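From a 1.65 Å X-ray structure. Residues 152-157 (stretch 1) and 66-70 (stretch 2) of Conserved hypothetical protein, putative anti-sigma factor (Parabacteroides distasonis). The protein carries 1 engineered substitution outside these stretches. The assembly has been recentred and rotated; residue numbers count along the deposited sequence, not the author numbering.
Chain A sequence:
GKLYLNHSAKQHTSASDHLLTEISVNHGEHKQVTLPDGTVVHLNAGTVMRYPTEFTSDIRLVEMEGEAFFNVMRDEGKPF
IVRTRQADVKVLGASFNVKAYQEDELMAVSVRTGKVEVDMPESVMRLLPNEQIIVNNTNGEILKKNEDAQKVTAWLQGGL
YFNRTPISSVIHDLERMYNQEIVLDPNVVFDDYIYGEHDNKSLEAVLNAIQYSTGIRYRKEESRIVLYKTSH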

# COMPACT_ATOMS: atom_id res chain seq x y z
N VAL A 152 -9.31 2.35 -0.66
CA VAL A 152 -7.96 1.80 -0.48
C VAL A 152 -7.04 2.33 -1.58
O VAL A 152 -5.87 2.65 -1.30
CB VAL A 152 -7.96 0.25 -0.49
CG1 VAL A 152 -6.53 -0.33 -0.54
CG2 VAL A 152 -8.65 -0.29 0.75
N THR A 153 -7.58 2.44 -2.79
CA THR A 153 -6.84 2.78 -3.99
C THR A 153 -7.01 4.25 -4.37
O THR A 153 -6.82 4.61 -5.49
CB THR A 153 -7.23 1.88 -5.19
OG1 THR A 153 -8.63 2.00 -5.51
CG2 THR A 153 -6.90 0.43 -4.86
N ALA A 154 -7.38 5.08 -3.39
CA ALA A 154 -7.55 6.51 -3.63
C ALA A 154 -6.21 7.14 -3.98
O ALA A 154 -6.15 8.18 -4.65
CB ALA A 154 -8.11 7.18 -2.40
N TRP A 155 -5.15 6.52 -3.49
CA TRP A 155 -3.80 6.97 -3.81
C TRP A 155 -3.57 7.15 -5.31
O TRP A 155 -2.82 8.02 -5.70
CB TRP A 155 -2.74 6.08 -3.16
CG TRP A 155 -2.56 4.69 -3.74
CD1 TRP A 155 -3.10 3.53 -3.26
CD2 TRP A 155 -1.77 4.32 -4.88
NE1 TRP A 155 -2.71 2.47 -4.04
CE2 TRP A 155 -1.90 2.93 -5.05
CE3 TRP A 155 -0.99 5.04 -5.79
CZ2 TRP A 155 -1.21 2.24 -6.05
CZ3 TRP A 155 -0.34 4.35 -6.80
CH2 TRP A 155 -0.47 2.97 -6.92
N LEU A 156 -4.23 6.34 -6.14
CA LEU A 156 -4.13 6.46 -7.58
C LEU A 156 -4.43 7.88 -8.06
O LEU A 156 -3.80 8.35 -8.99
CB LEU A 156 -5.11 5.49 -8.26
CG LEU A 156 -4.90 3.99 -7.94
CD1 LEU A 156 -6.05 3.14 -8.45
CD2 LEU A 156 -3.61 3.52 -8.52
N GLN A 157 -5.38 8.54 -7.38
CA GLN A 157 -5.85 9.90 -7.75
C GLN A 157 -5.36 10.96 -6.77
O GLN A 157 -5.88 12.08 -6.76
CB GLN A 157 -7.40 9.93 -7.79
CG GLN A 157 -8.03 9.01 -8.82
CD GLN A 157 -8.25 7.59 -8.33
OE1 GLN A 157 -8.48 7.35 -7.14
NE2 GLN A 157 -8.17 6.63 -9.24
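Stretch 2 (66-70) GEAFF

A β-strand packed against a short, irregular turn illustrates a general principle of tertiary structure: the alternation of side chains along an extended backbone lets every second residue meet the neighbouring segment, while those between serve the other side. Residues 66-70 of this protein follow the pattern closely. Their partner, 152-157, leaves a helix at Thr153 and then tightens into a 3-10 segment that runs through Leu156, with backbone hydrogen bonds from Leu156 N to Thr153 O (3.2 Å) and from Gln157 N to Ala154 O (2.9 Å). The CA-to-CB bonds of Thr153, Trp155 and Leu156 all point toward the strand, which meets Trp155 first and Leu156 and Thr153 later; the two stretches together bury 283 Å².

The approach begins at Gly66, where the chain turns a corner. With phi/psi of 124/-145, a β-carbon here would be jammed against the carbonyl oxygen of the preceding residue, so the backbone itself calls for glycine; the residue makes no contact with the turn.

Glu67, in extended conformation at -131/131, directs its CA-to-CB bond toward the turn and carries its carboxylate to the indole of Trp155 on a side chain with chi1 and chi2 both t. OE1 lies over one face of the ring. Glu67 OE2 comes within 3.3 Å of Trp155 NE1, but the angle is too poor for a hydrogen bond, and both atoms find hydrogen-bonding partners elsewhere in the structure. A water bridges Glu67 to the start of the other stretch, donating to Glu67 OE2 at 2.6 Å and to Val152 O at 3.3 Å.

At Ala68 the alternation reverses the CA-to-CB bond, which points away from the turn. What remains in reach is backbone: Ala68 C lies 4.1 Å from Trp155 CZ2, near the plane of the indole at its edge.

Phe69 again points toward the turn and, with 78 Å² covered, is the most extensively covered residue of the contact. Phe69 N continues the line along the indole edge, 3.7 Å from Trp155 CZ2, while Phe69 CB packs 4.0 Å from Trp155 CZ2 and 3.9 Å from Leu156 CD2. The ring, set by a t chi1, extends beyond this point: Leu156 CD1 covers one of its faces, and Thr153 CG2 approaches CD1 of Phe69 to 3.5 Å. Thr153 and Phe69 also mark the backbone register, their CA atoms 7.4 Å apart.

Phe70 completes the alternation. Still extended at -107/129, it lies out of reach of the turn, with its chi1 in the m well, as the strand runs on.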

# COMPACT_ATOMS: atom_id res chain seq x y z
N GLY A 66 6.70 -2.70 -1.97
CA GLY A 66 6.07 -1.37 -1.97
C GLY A 66 4.59 -1.54 -2.18
O GLY A 66 4.02 -2.55 -1.76
N GLU A 67 3.96 -0.61 -2.90
CA GLU A 67 2.53 -0.66 -3.14
C GLU A 67 2.21 -0.47 -4.59
O GLU A 67 2.75 0.44 -5.24
CB GLU A 67 1.81 0.41 -2.29
CG GLU A 67 0.30 0.43 -2.60
CD GLU A 67 -0.46 1.33 -1.67
OE1 GLU A 67 0.07 2.41 -1.24
OE2 GLU A 67 -1.61 0.96 -1.31
N ALA A 68 1.37 -1.36 -5.14
CA ALA A 68 0.97 -1.27 -6.53
C ALA A 68 -0.45 -1.74 -6.68
O ALA A 68 -0.90 -2.63 -5.96
CB ALA A 68 1.88 -2.12 -7.40
N PHE A 69 -1.13 -1.14 -7.65
CA PHE A 69 -2.48 -1.56 -8.05
C PHE A 69 -2.33 -2.24 -9.40
O PHE A 69 -1.84 -1.62 -10.37
CB PHE A 69 -3.40 -0.37 -8.14
CG PHE A 69 -4.80 -0.74 -8.50
CD1 PHE A 69 -5.59 -1.41 -7.59
CD2 PHE A 69 -5.27 -0.50 -9.76
CE1 PHE A 69 -6.88 -1.80 -7.93
CE2 PHE A 69 -6.56 -0.88 -10.11
CZ PHE A 69 -7.34 -1.53 -9.20
N PHE A 70 -2.79 -3.48 -9.47
CA PHE A 70 -2.77 -4.31 -10.65
C PHE A 70 -4.16 -4.46 -11.27
O PHE A 70 -5.11 -4.80 -10.57
CB PHE A 70 -2.27 -5.70 -10.27
CG PHE A 70 -0.88 -5.71 -9.75
CD1 PHE A 70 -0.63 -5.42 -8.43
CD2 PHE A 70 0.18 -6.02 -10.59
CE1 PHE A 70 0.66 -5.40 -7.96
CE2 PHE A 70 1.47 -6.00 -10.15
CZ PHE A 70 1.71 -5.69 -8.82
O HOH W 1 -3.42 1.51 0.52